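Side-chain contact in sigma-C capsid protein (Avian reovirus, PDB 2VRS), which attaches the virus to host cells as a homotrimeric fibre protein of the capsid and induces apoptosis: residues 188-193 / 198-203. Residues are numbered along the deposited sequence; the frame is centred on the assembly and turned at random.
Sequences ITFPTG and ANIRSL
Phe190 and Ile200 reach for each other from opposite directions across the inside of the C-terminal beta-barrel domain. Ile200 CD1 arrives at the edge of the Phe190 ring, close to its plane, 4.0 Å from CE2. Leu203 comes in obliquely and sets its CD1 4.0 Å from Phe190 CZ. The far end of the ring thus meets one methyl from Ile200 and one from Leu203. Phe190 leaves its strand toward residues 198-203, with CG between the backbone N and carbonyl carbon (chi1 62°). Ile200 has a nearly extended outer chain (chi2 171°), and this takes CD1 out to the ring. Its other branch, CG2, lies 3.9 Å from Thr192 O. No hydrogen bond joins the two segments. Thr192 is buried: OG1 bonds to Ser126 O, and its carbonyl O accepts from Arg167 NH1.

The packing is apolar and close at the ring end. At Thr192 only the carbonyl O comes close; the side chain stands back, its CB 5.0 Å from Ile200 CG2. Arg201 extends on the exposed outer side of its strand.

Strands 185-191 and 198-210 are not paired with each other; side chains bridge the interior between them. Val129 and Ala176, from the strands flanking 185-191, pack against Phe190. Leu122 of strand 121-124 and Phe165 of strand 159-167 pack against Ile200; Val163 of 159-167 and Leu131 of 128-134 touch Leu203.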
ATOM      1  N   ILE C 188      20.722 -16.638   6.437  1.00 16.27           N
ATOM      2  CA  ILE C 188      19.719 -17.677   6.556  1.00 18.07           C
ATOM      3  C   ILE C 188      20.271 -18.895   7.308  1.00 18.30           C
ATOM      4  O   ILE C 188      21.464 -19.201   7.210  1.00 18.67           O
ATOM      5  CB  ILE C 188      19.168 -18.077   5.174  1.00 17.43           C
ATOM      6  CG1 ILE C 188      20.222 -18.786   4.336  1.00 20.49           C
ATOM      7  CG2 ILE C 188      18.600 -16.808   4.490  1.00 16.68           C
ATOM      8  CD1 ILE C 188      19.673 -19.335   3.005  1.00 20.07           C
ATOM      9  N   THR C 189      19.390 -19.571   8.039  1.00 18.20           N
ATOM     10  CA  THR C 189      19.737 -20.765   8.817  1.00 16.40           C
ATOM     11  C   THR C 189      18.852 -21.919   8.329  1.00 18.69           C
ATOM     12  O   THR C 189      17.621 -21.777   8.245  1.00 19.79           O
ATOM     13  CB  THR C 189      19.438 -20.504  10.298  1.00 22.09           C
ATOM     14  OG1 THR C 189      20.272 -19.426  10.764  1.00 22.25           O
ATOM     15  CG2 THR C 189      19.678 -21.776  11.112  1.00 20.33           C
ATOM     16  N   PHE C 190      19.460 -23.056   8.004  1.00 19.82           N
ATOM     17  CA  PHE C 190      18.688 -24.186   7.502  1.00 19.09           C
ATOM     18  C   PHE C 190      19.316 -25.552   7.776  1.00 18.18           C
ATOM     19  O   PHE C 190      20.541 -25.652   7.949  1.00 20.06           O
ATOM     20  CB  PHE C 190      18.350 -23.981   6.005  1.00 17.59           C
ATOM     21  CG  PHE C 190      19.552 -23.897   5.088  1.00 17.58           C
ATOM     22  CD1 PHE C 190      20.130 -22.671   4.766  1.00 20.10           C
ATOM     23  CD2 PHE C 190      20.073 -25.062   4.480  1.00 19.18           C
ATOM     24  CE1 PHE C 190      21.227 -22.605   3.892  1.00 23.32           C
ATOM     25  CE2 PHE C 190      21.179 -24.991   3.631  1.00 21.14           C
ATOM     26  CZ  PHE C 190      21.739 -23.768   3.319  1.00 20.82           C
ATOM     27  N   PRO C 191      18.470 -26.602   7.862  1.00 24.15           N
ATOM     28  CA  PRO C 191      18.955 -27.960   8.042  1.00 23.70           C
ATOM     29  C   PRO C 191      19.745 -28.384   6.821  1.00 22.87           C
ATOM     30  O   PRO C 191      19.399 -28.000   5.685  1.00 21.38           O
ATOM     31  CB  PRO C 191      17.655 -28.801   8.107  1.00 24.24           C
ATOM     32  CG  PRO C 191      16.580 -27.836   8.410  1.00 25.07           C
ATOM     33  CD  PRO C 191      16.986 -26.560   7.762  1.00 24.36           C
ATOM     34  N   THR C 192      20.784 -29.185   7.051  1.00 23.14           N
ATOM     35  CA  THR C 192      21.632 -29.706   5.981  1.00 24.04           C
ATOM     36  C   THR C 192      21.243 -31.109   5.485  1.00 24.42           C
ATOM     37  O   THR C 192      21.836 -31.600   4.505  1.00 24.51           O
ATOM     38  CB  THR C 192      23.083 -29.803   6.449  1.00 25.48           C
ATOM     39  OG1 THR C 192      23.142 -30.729   7.550  1.00 26.15           O
ATOM     40  CG2 THR C 192      23.636 -28.421   6.845  1.00 22.70           C
ATOM     41  N   GLY C 193      20.264 -31.738   6.140  1.00 26.74           N
ATOM     42  CA  GLY C 193      19.746 -33.039   5.698  1.00 34.89           C
ATOM     43  C   GLY C 193      20.521 -34.238   6.238  1.00 36.04           C
ATOM     44  O   GLY C 193      20.351 -35.353   5.741  1.00 38.86           O
ATOM     45  N   ALA C 198      29.909 -33.393   4.760  1.00 34.70           N
ATOM     46  CA  ALA C 198      29.106 -33.776   3.615  1.00 30.61           C
ATOM     47  C   ALA C 198      29.068 -32.608   2.675  1.00 30.83           C
ATOM     48  O   ALA C 198      29.521 -31.512   3.008  1.00 30.42           O
ATOM     49  CB  ALA C 198      27.705 -34.147   4.044  1.00 34.77           C
ATOM     50  N   ASN C 199      28.557 -32.857   1.481  1.00 31.69           N
ATOM     51  CA  ASN C 199      28.504 -31.854   0.446  1.00 30.52           C
ATOM     52  C   ASN C 199      27.061 -31.732  -0.012  1.00 28.51           C
ATOM     53  O   ASN C 199      26.385 -32.740  -0.232  1.00 32.21           O
ATOM     54  CB  ASN C 199      29.408 -32.280  -0.722  1.00 33.68           C
ATOM     55  CG  ASN C 199      29.638 -31.176  -1.722  1.00 40.88           C
ATOM     56  OD1 ASN C 199      29.169 -31.252  -2.862  1.00 43.81           O
ATOM     57  ND2 ASN C 199      30.363 -30.133  -1.303  1.00 41.94           N
ATOM     58  N   ILE C 200      26.591 -30.491  -0.100  1.00 28.76           N
ATOM     59  CA  ILE C 200      25.295 -30.202  -0.698  1.00 22.09           C
ATOM     60  C   ILE C 200      25.492 -29.358  -1.963  1.00 27.35           C
ATOM     61  O   ILE C 200      26.399 -28.528  -2.053  1.00 26.16           O
ATOM     62  CB  ILE C 200      24.307 -29.549   0.355  1.00 23.33           C
ATOM     63  CG1 ILE C 200      24.756 -28.130   0.719  1.00 22.85           C
ATOM     64  CG2 ILE C 200      24.163 -30.446   1.606  1.00 26.97           C
ATOM     65  CD1 ILE C 200      23.753 -27.329   1.565  1.00 25.88           C
ATOM     66  N   ARG C 201      24.674 -29.602  -2.974  1.00 21.71           N
ATOM     67  CA  ARG C 201      24.839 -28.891  -4.231  1.00 21.05           C
ATOM     68  C   ARG C 201      23.470 -28.564  -4.772  1.00 20.34           C
ATOM     69  O   ARG C 201      22.453 -28.939  -4.165  1.00 18.71           O
ATOM     70  CB  ARG C 201      25.642 -29.746  -5.237  1.00 22.90           C
ATOM     71  CG  ARG C 201      24.935 -31.063  -5.598  1.00 26.71           C
ATOM     72  CD  ARG C 201      25.695 -31.907  -6.638  1.00 29.01           C
ATOM     73  NE  ARG C 201      25.118 -33.247  -6.742  1.00 31.78           N
ATOM     74  CZ  ARG C 201      24.282 -33.649  -7.683  1.00 44.68           C
ATOM     75  NH1 ARG C 201      23.911 -32.815  -8.657  1.00 41.64           N
ATOM     76  NH2 ARG C 201      23.836 -34.904  -7.652  1.00 45.14           N
ATOM     77  N   SER C 202      23.421 -27.837  -5.894  1.00 17.98           N
ATOM     78  CA  SER C 202      22.132 -27.444  -6.512  1.00 21.79           C
ATOM     79  C   SER C 202      21.241 -26.728  -5.485  1.00 22.29           C
ATOM     80  O   SER C 202      20.036 -27.029  -5.350  1.00 21.76           O
ATOM     81  CB  SER C 202      21.363 -28.665  -7.062  1.00 25.08           C
ATOM     82  OG  SER C 202      22.152 -29.343  -8.042  1.00 29.05           O
ATOM     83  N   LEU C 203      21.857 -25.817  -4.745  1.00 19.72           N
ATOM     84  CA  LEU C 203      21.125 -25.082  -3.707  1.00 18.13           C
ATOM     85  C   LEU C 203      20.224 -24.058  -4.369  1.00 16.15           C
ATOM     86  O   LEU C 203      20.645 -23.362  -5.303  1.00 17.96           O
ATOM     87  CB  LEU C 203      22.121 -24.384  -2.752  1.00 20.95           C
ATOM     88  CG  LEU C 203      21.579 -23.472  -1.641  1.00 20.71           C
ATOM     89  CD1 LEU C 203      20.783 -24.235  -0.523  1.00 20.07           C
ATOM     90  CD2 LEU C 203      22.780 -22.688  -1.035  1.00 21.38           C
TER